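Local coordinates for protein putative prephenate dehydratase (Streptococcus mutans, PDB 4LUB) that probably catalyses the conversion of prephenate to phenylpyruvate, with loss of carbon dioxide and water, in phenylalanine biosynthesis, at residues B[218-223]-B[252-257]; B[192-197]-B[243-248]. All blocks are in the same frame, centred on the assembly; numbering follows the deposited sequence.

Contact 1 of 2, residues B[218-223]-B[252-257]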
loop_
_atom_site.group_PDB
_atom_site.type_symbol
_atom_site.label_atom_id
_atom_site.label_comp_id
_atom_site.label_asym_id
_atom_site.label_seq_id
_atom_site.Cartn_x
_atom_site.Cartn_y
_atom_site.Cartn_z
ATOM N N ARG B 218 -23.199 -6.277 -1.314
ATOM C CA ARG B 218 -23.989 -5.640 -2.367
ATOM C C ARG B 218 -23.442 -5.966 -3.755
ATOM O O ARG B 218 -23.984 -5.512 -4.760
ATOM C CB ARG B 218 -24.021 -4.112 -2.192
ATOM C CG ARG B 218 -24.518 -3.617 -0.839
ATOM C CD ARG B 218 -24.600 -2.092 -0.810
ATOM N NE ARG B 218 -25.537 -1.615 0.206
ATOM C CZ ARG B 218 -25.257 -1.503 1.501
ATOM N NH1 ARG B 218 -24.050 -1.809 1.969
ATOM N NH2 ARG B 218 -26.187 -1.070 2.330
ATOM N N GLY B 219 -22.378 -6.761 -3.810
ATOM C CA GLY B 219 -21.732 -7.061 -5.074
ATOM C C GLY B 219 -21.003 -5.908 -5.753
ATOM O O GLY B 219 -20.801 -5.932 -6.966
ATOM N N ILE B 220 -20.628 -4.889 -4.987
ATOM C CA ILE B 220 -19.789 -3.809 -5.521
ATOM C C ILE B 220 -18.324 -4.222 -5.402
ATOM O O ILE B 220 -17.799 -4.343 -4.295
ATOM C CB ILE B 220 -20.035 -2.476 -4.792
ATOM C CG1 ILE B 220 -21.499 -2.035 -4.972
ATOM C CG2 ILE B 220 -19.081 -1.385 -5.300
ATOM C CD1 ILE B 220 -21.987 -1.073 -3.892
ATOM N N ASP B 221 -17.665 -4.438 -6.539
ATOM C CA ASP B 221 -16.301 -4.993 -6.546
ATOM C C ASP B 221 -15.217 -4.005 -6.147
ATOM O O ASP B 221 -15.122 -2.916 -6.701
ATOM C CB ASP B 221 -15.942 -5.563 -7.925
ATOM C CG ASP B 221 -16.770 -6.779 -8.283
ATOM O OD1 ASP B 221 -17.138 -7.532 -7.364
ATOM O OD2 ASP B 221 -17.009 -7.002 -9.481
ATOM N N LEU B 222 -14.395 -4.429 -5.194
ATOM C CA LEU B 222 -13.181 -3.725 -4.812
ATOM C C LEU B 222 -12.134 -3.966 -5.890
ATOM O O LEU B 222 -11.875 -5.110 -6.267
ATOM C CB LEU B 222 -12.694 -4.230 -3.446
ATOM C CG LEU B 222 -11.559 -3.625 -2.595
ATOM C CD1 LEU B 222 -10.193 -3.895 -3.178
ATOM C CD2 LEU B 222 -11.743 -2.146 -2.345
ATOM N N THR B 223 -11.547 -2.889 -6.404
ATOM C CA THR B 223 -10.574 -3.016 -7.485
ATOM C C THR B 223 -9.178 -2.589 -7.050
ATOM O O THR B 223 -8.203 -2.821 -7.761
ATOM C CB THR B 223 -10.993 -2.192 -8.722
ATOM O OG1 THR B 223 -10.932 -0.792 -8.417
ATOM C CG2 THR B 223 -12.410 -2.558 -9.156
ATOM N N SER B 252 -24.223 4.540 -2.916
ATOM C CA SER B 252 -24.690 5.519 -1.932
ATOM C C SER B 252 -25.193 4.871 -0.643
ATOM O O SER B 252 -24.912 5.365 0.450
ATOM C CB SER B 252 -25.796 6.397 -2.523
ATOM O OG SER B 252 -25.269 7.275 -3.498
ATOM N N PHE B 253 -25.965 3.795 -0.771
ATOM C CA PHE B 253 -26.378 3.022 0.399
ATOM C C PHE B 253 -25.192 2.375 1.111
ATOM O O PHE B 253 -25.153 2.348 2.341
ATOM C CB PHE B 253 -27.426 1.959 0.023
ATOM C CG PHE B 253 -28.723 2.540 -0.490
ATOM C CD1 PHE B 253 -29.490 3.356 0.323
ATOM C CD2 PHE B 253 -29.188 2.243 -1.758
ATOM C CE1 PHE B 253 -30.678 3.897 -0.131
ATOM C CE2 PHE B 253 -30.384 2.771 -2.213
ATOM C CZ PHE B 253 -31.128 3.597 -1.401
ATOM N N ALA B 254 -24.254 1.824 0.347
ATOM C CA ALA B 254 -23.010 1.311 0.925
ATOM C C ALA B 254 -22.340 2.345 1.836
ATOM O O ALA B 254 -21.979 2.037 2.973
ATOM C CB ALA B 254 -22.048 0.869 -0.169
ATOM N N LEU B 255 -22.176 3.566 1.331
ATOM C CA LEU B 255 -21.602 4.664 2.124
ATOM C C LEU B 255 -22.415 4.997 3.369
ATOM O O LEU B 255 -21.845 5.268 4.425
ATOM C CB LEU B 255 -21.446 5.933 1.278
ATOM C CG LEU B 255 -20.565 5.799 0.039
ATOM C CD1 LEU B 255 -20.618 7.059 -0.802
ATOM C CD2 LEU B 255 -19.130 5.487 0.456
ATOM N N GLU B 256 -23.741 5.033 3.230
ATOM C CA GLU B 256 -24.629 5.187 4.384
ATOM C C GLU B 256 -24.392 4.108 5.445
ATOM O O GLU B 256 -24.328 4.412 6.636
ATOM C CB GLU B 256 -26.102 5.192 3.951
ATOM C CG GLU B 256 -26.507 6.404 3.121
ATOM C CD GLU B 256 -28.003 6.457 2.838
ATOM O OE1 GLU B 256 -28.768 5.697 3.465
ATOM O OE2 GLU B 256 -28.414 7.239 1.958
ATOM N N GLU B 257 -24.281 2.851 5.026
ATOM C CA GLU B 257 -23.974 1.781 5.975
ATOM C C GLU B 257 -22.621 1.969 6.686
ATOM O O GLU B 257 -22.513 1.716 7.885
ATOM C CB GLU B 257 -24.021 0.403 5.298
ATOM C CG GLU B 257 -24.015 -0.728 6.331
ATOM C CD GLU B 257 -24.200 -2.126 5.760
ATOM O OE1 GLU B 257 -24.420 -2.289 4.534
ATOM O OE2 GLU B 257 -24.098 -3.075 6.562
#

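Contact 2 of 2, residues B[192-197]-B[243-248]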
loop_
_atom_site.group_PDB
_atom_site.type_symbol
_atom_site.label_atom_id
_atom_site.label_comp_id
_atom_site.label_asym_id
_atom_site.label_seq_id
_atom_site.Cartn_x
_atom_site.Cartn_y
_atom_site.Cartn_z
ATOM N N GLN B 192 -16.044 2.916 -14.716
ATOM C CA GLN B 192 -16.493 3.899 -13.735
ATOM C C GLN B 192 -16.084 3.499 -12.322
ATOM O O GLN B 192 -16.344 2.371 -11.889
ATOM C CB GLN B 192 -18.008 4.082 -13.817
ATOM C CG GLN B 192 -18.481 4.455 -15.211
ATOM C CD GLN B 192 -18.605 5.952 -15.405
ATOM O OE1 GLN B 192 -18.494 6.725 -14.453
ATOM N NE2 GLN B 192 -18.811 6.374 -16.649
ATOM N N LYS B 193 -15.458 4.422 -11.597
ATOM C CA LYS B 193 -14.949 4.082 -10.276
ATOM C C LYS B 193 -15.221 5.160 -9.242
ATOM O O LYS B 193 -15.517 6.295 -9.580
ATOM C CB LYS B 193 -13.436 3.813 -10.338
ATOM C CG LYS B 193 -13.075 2.432 -10.885
ATOM C CD LYS B 193 -11.566 2.245 -10.993
ATOM C CE LYS B 193 -11.214 0.876 -11.563
ATOM N NZ LYS B 193 -9.739 0.649 -11.658
ATOM N N ILE B 194 -15.094 4.783 -7.975
ATOM C CA ILE B 194 -15.127 5.730 -6.876
ATOM C C ILE B 194 -13.952 5.364 -5.985
ATOM O O ILE B 194 -13.702 4.186 -5.729
ATOM C CB ILE B 194 -16.471 5.695 -6.082
ATOM C CG1 ILE B 194 -16.384 6.576 -4.841
ATOM C CG2 ILE B 194 -16.850 4.266 -5.671
ATOM C CD1 ILE B 194 -17.739 6.898 -4.223
ATOM N N SER B 195 -13.210 6.372 -5.545
ATOM C CA SER B 195 -12.087 6.148 -4.641
ATOM C C SER B 195 -12.368 6.770 -3.290
ATOM O O SER B 195 -12.827 7.909 -3.198
ATOM C CB SER B 195 -10.789 6.713 -5.217
ATOM O OG SER B 195 -10.435 6.044 -6.412
ATOM N N LEU B 196 -12.091 6.011 -2.240
ATOM C CA LEU B 196 -12.389 6.449 -0.895
ATOM C C LEU B 196 -11.133 6.392 -0.047
ATOM O O LEU B 196 -10.266 5.538 -0.261
ATOM C CB LEU B 196 -13.466 5.564 -0.258
ATOM C CG LEU B 196 -14.882 5.565 -0.840
ATOM C CD1 LEU B 196 -15.687 4.400 -0.251
ATOM C CD2 LEU B 196 -15.616 6.886 -0.691
ATOM N N ALA B 197 -11.013 7.320 0.893
ATOM C CA ALA B 197 -10.045 7.154 1.962
ATOM C C ALA B 197 -10.797 6.854 3.258
ATOM O O ALA B 197 -11.579 7.681 3.726
ATOM C CB ALA B 197 -9.169 8.399 2.101
ATOM N N PHE B 243 -13.640 1.278 -5.839
ATOM C CA PHE B 243 -14.746 0.381 -6.135
ATOM C C PHE B 243 -15.321 0.760 -7.478
ATOM O O PHE B 243 -15.276 1.924 -7.878
ATOM C CB PHE B 243 -15.858 0.488 -5.084
ATOM C CG PHE B 243 -15.530 -0.153 -3.770
ATOM C CD1 PHE B 243 -15.528 -1.528 -3.639
ATOM C CD2 PHE B 243 -15.251 0.617 -2.657
ATOM C CE1 PHE B 243 -15.232 -2.124 -2.433
ATOM C CE2 PHE B 243 -14.961 0.015 -1.450
ATOM C CZ PHE B 243 -14.949 -1.354 -1.336
ATOM N N GLU B 244 -15.878 -0.221 -8.171
ATOM C CA GLU B 244 -16.631 0.067 -9.375
ATOM C C GLU B 244 -17.815 0.950 -9.007
ATOM O O GLU B 244 -18.455 0.751 -7.971
ATOM C CB GLU B 244 -17.061 -1.217 -10.078
ATOM C CG GLU B 244 -16.043 -1.635 -11.135
ATOM C CD GLU B 244 -16.265 -3.019 -11.690
ATOM O OE1 GLU B 244 -17.394 -3.545 -11.572
ATOM O OE2 GLU B 244 -15.297 -3.581 -12.250
ATOM N N ASN B 245 -18.063 1.963 -9.829
ATOM C CA ASN B 245 -19.135 2.912 -9.560
ATOM C C ASN B 245 -20.170 2.904 -10.679
ATOM O O ASN B 245 -20.668 3.949 -11.086
ATOM C CB ASN B 245 -18.557 4.320 -9.389
ATOM C CG ASN B 245 -19.541 5.284 -8.754
ATOM O OD1 ASN B 245 -20.301 4.911 -7.860
ATOM N ND2 ASN B 245 -19.568 6.515 -9.250
ATOM N N HIS B 246 -20.489 1.715 -11.171
ATOM C CA HIS B 246 -21.488 1.552 -12.224
ATOM C C HIS B 246 -22.899 1.754 -11.678
ATOM O O HIS B 246 -23.782 2.242 -12.376
ATOM C CB HIS B 246 -21.340 0.180 -12.883
ATOM C CG HIS B 246 -20.082 0.039 -13.674
ATOM N ND1 HIS B 246 -19.845 0.767 -14.823
ATOM C CD2 HIS B 246 -18.982 -0.724 -13.478
ATOM C CE1 HIS B 246 -18.657 0.449 -15.304
ATOM N NE2 HIS B 246 -18.112 -0.451 -14.505
ATOM N N ASN B 247 -23.102 1.371 -10.423
ATOM C CA ASN B 247 -24.398 1.540 -9.785
ATOM C C ASN B 247 -24.259 2.534 -8.643
ATOM O O ASN B 247 -24.018 2.159 -7.496
ATOM C CB ASN B 247 -24.910 0.180 -9.278
ATOM C CG ASN B 247 -26.373 0.211 -8.868
ATOM O OD1 ASN B 247 -26.931 1.265 -8.568
ATOM N ND2 ASN B 247 -26.991 -0.960 -8.829
ATOM N N GLU B 248 -24.440 3.809 -8.971
ATOM C CA GLU B 248 -24.153 4.886 -8.040
ATOM C C GLU B 248 -25.129 4.938 -6.867
ATOM O O GLU B 248 -24.769 5.370 -5.780
ATOM C CB GLU B 248 -24.160 6.230 -8.782
ATOM C CG GLU B 248 -22.940 6.461 -9.657
ATOM C CD GLU B 248 -22.643 7.937 -9.846
ATOM O OE1 GLU B 248 -23.174 8.520 -10.818
ATOM O OE2 GLU B 248 -21.882 8.503 -9.024
HETATM O O HOH W 1 -17.952 6.866 -11.619
#

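Contact 1 of 2, residues B[218-223]-B[252-257]
R218 reaches across to the helix at 252-257 and forms a salt bridge with E257. The R218 side chain leaves its backbone with CB pointing toward the helix. CG lies anti to the carbonyl carbon (chi1 -55°), and the chain then runs extended as far as NE. Within 252-257, CD meets A254 CB at 4.0 Å. NE comes next and sits 3.7 Å from the backbone N of A254. The guanidinium then lies with one face over the helix backbone. A254 CA is under that face, offset toward the rim, and so is the carbonyl carbon of F253. At the tip, NH1 donates to E257 OE1 at 2.6 Å. This bond is bent, with 141° at the hydrogen. OE1 is met nearly along its C-O axis and is tilted out of the guanidinium plane. NH2 adds a weak bond to the same E257 OE1 at 3.1 Å. One carboxylate oxygen therefore takes both nitrogens, and the two flat groups are steeply turned against each other, 74° apart. The E257 chain is extended beyond CG, which carries the carboxylate out to R218. R218 NH1 also bonds to the carbonyl of T214 in helix 208-216, and E257 OE1 to NE1 of W217, just after that helix. On the same helix residue, I220 CD1 packs on A254 CB at 4.2 Å, and F215 lies against both residues. G219 has positive phi and ends the preceding helix in a Schellman motif. The contact thus ties the loop that leaves helix 208-216 for strand 222-229 to helix 248-261. This is the ACT domain, a βαββαβ fold with both helices on one face of the sheet.

Contact 2 of 2, residues B[192-197]-B[243-248]
Neighbouring antiparallel strands of the ACT-domain sheet meet here, 189-199 beside the end of 237-244. I194 and F243 form a hydrogen-bonded pair. I194 N donates to F243 O at 2.9 Å, and F243 N donates back to I194 O. Both side chains lie on the same face of the sheet, where I194 CG2 meets F243 CB at 3.9 Å. That is the helix-bearing face: V251 touches I194, and the F243 ring stacks with F215. Next comes the non-hydrogen-bonded pair K193 and E244, whose side chains diverge. K193 CA makes a CA-H...O contact with F243 O at 3.2 Å. The second strand then ends, but N245 N still donates to Q192 O at 2.7 Å. That bond is straight (171°), although the donor stands 50° above the carbonyl plane. N245 CB lies close over K193 C, at 3.4 Å. With N245 CG anti to the backbone N (chi1 -165°), that carbon is set against I194 CB at 4.1 Å. N245 ND2 donates to E248 OE2 and to a water that also bridges to Q192 OE1; Q192 NE2 is bonded to E189. Q192 CB makes an off-centre CH-pi contact with the H246 ring, 4.2 Å from its centroid. N247 occupies the N-cap of helix 248-261, where its OD1 accepts from L250 N.

How the contacts relate
The two contacts share one ACT-domain unit, their centres about 8 Å apart. Their segments alternate along the chain. Strand 237-244 lies between strands 189-199 and 222-229, so contact 2 is the sheet seam on one of its sides. Contact 1 begins where strand 222-229 is entered on the other. D221 O is 3.2 Å from E244 N, a probable hydrogen bond between the contacts. L222 CA packs on F243 CD1 at 3.4 Å. The turn at 245-247 in contact 2 leads into helix 248-261, which carries F253, A254 and E257 of contact 1. F215 bridges both, against I220, A254 and F243.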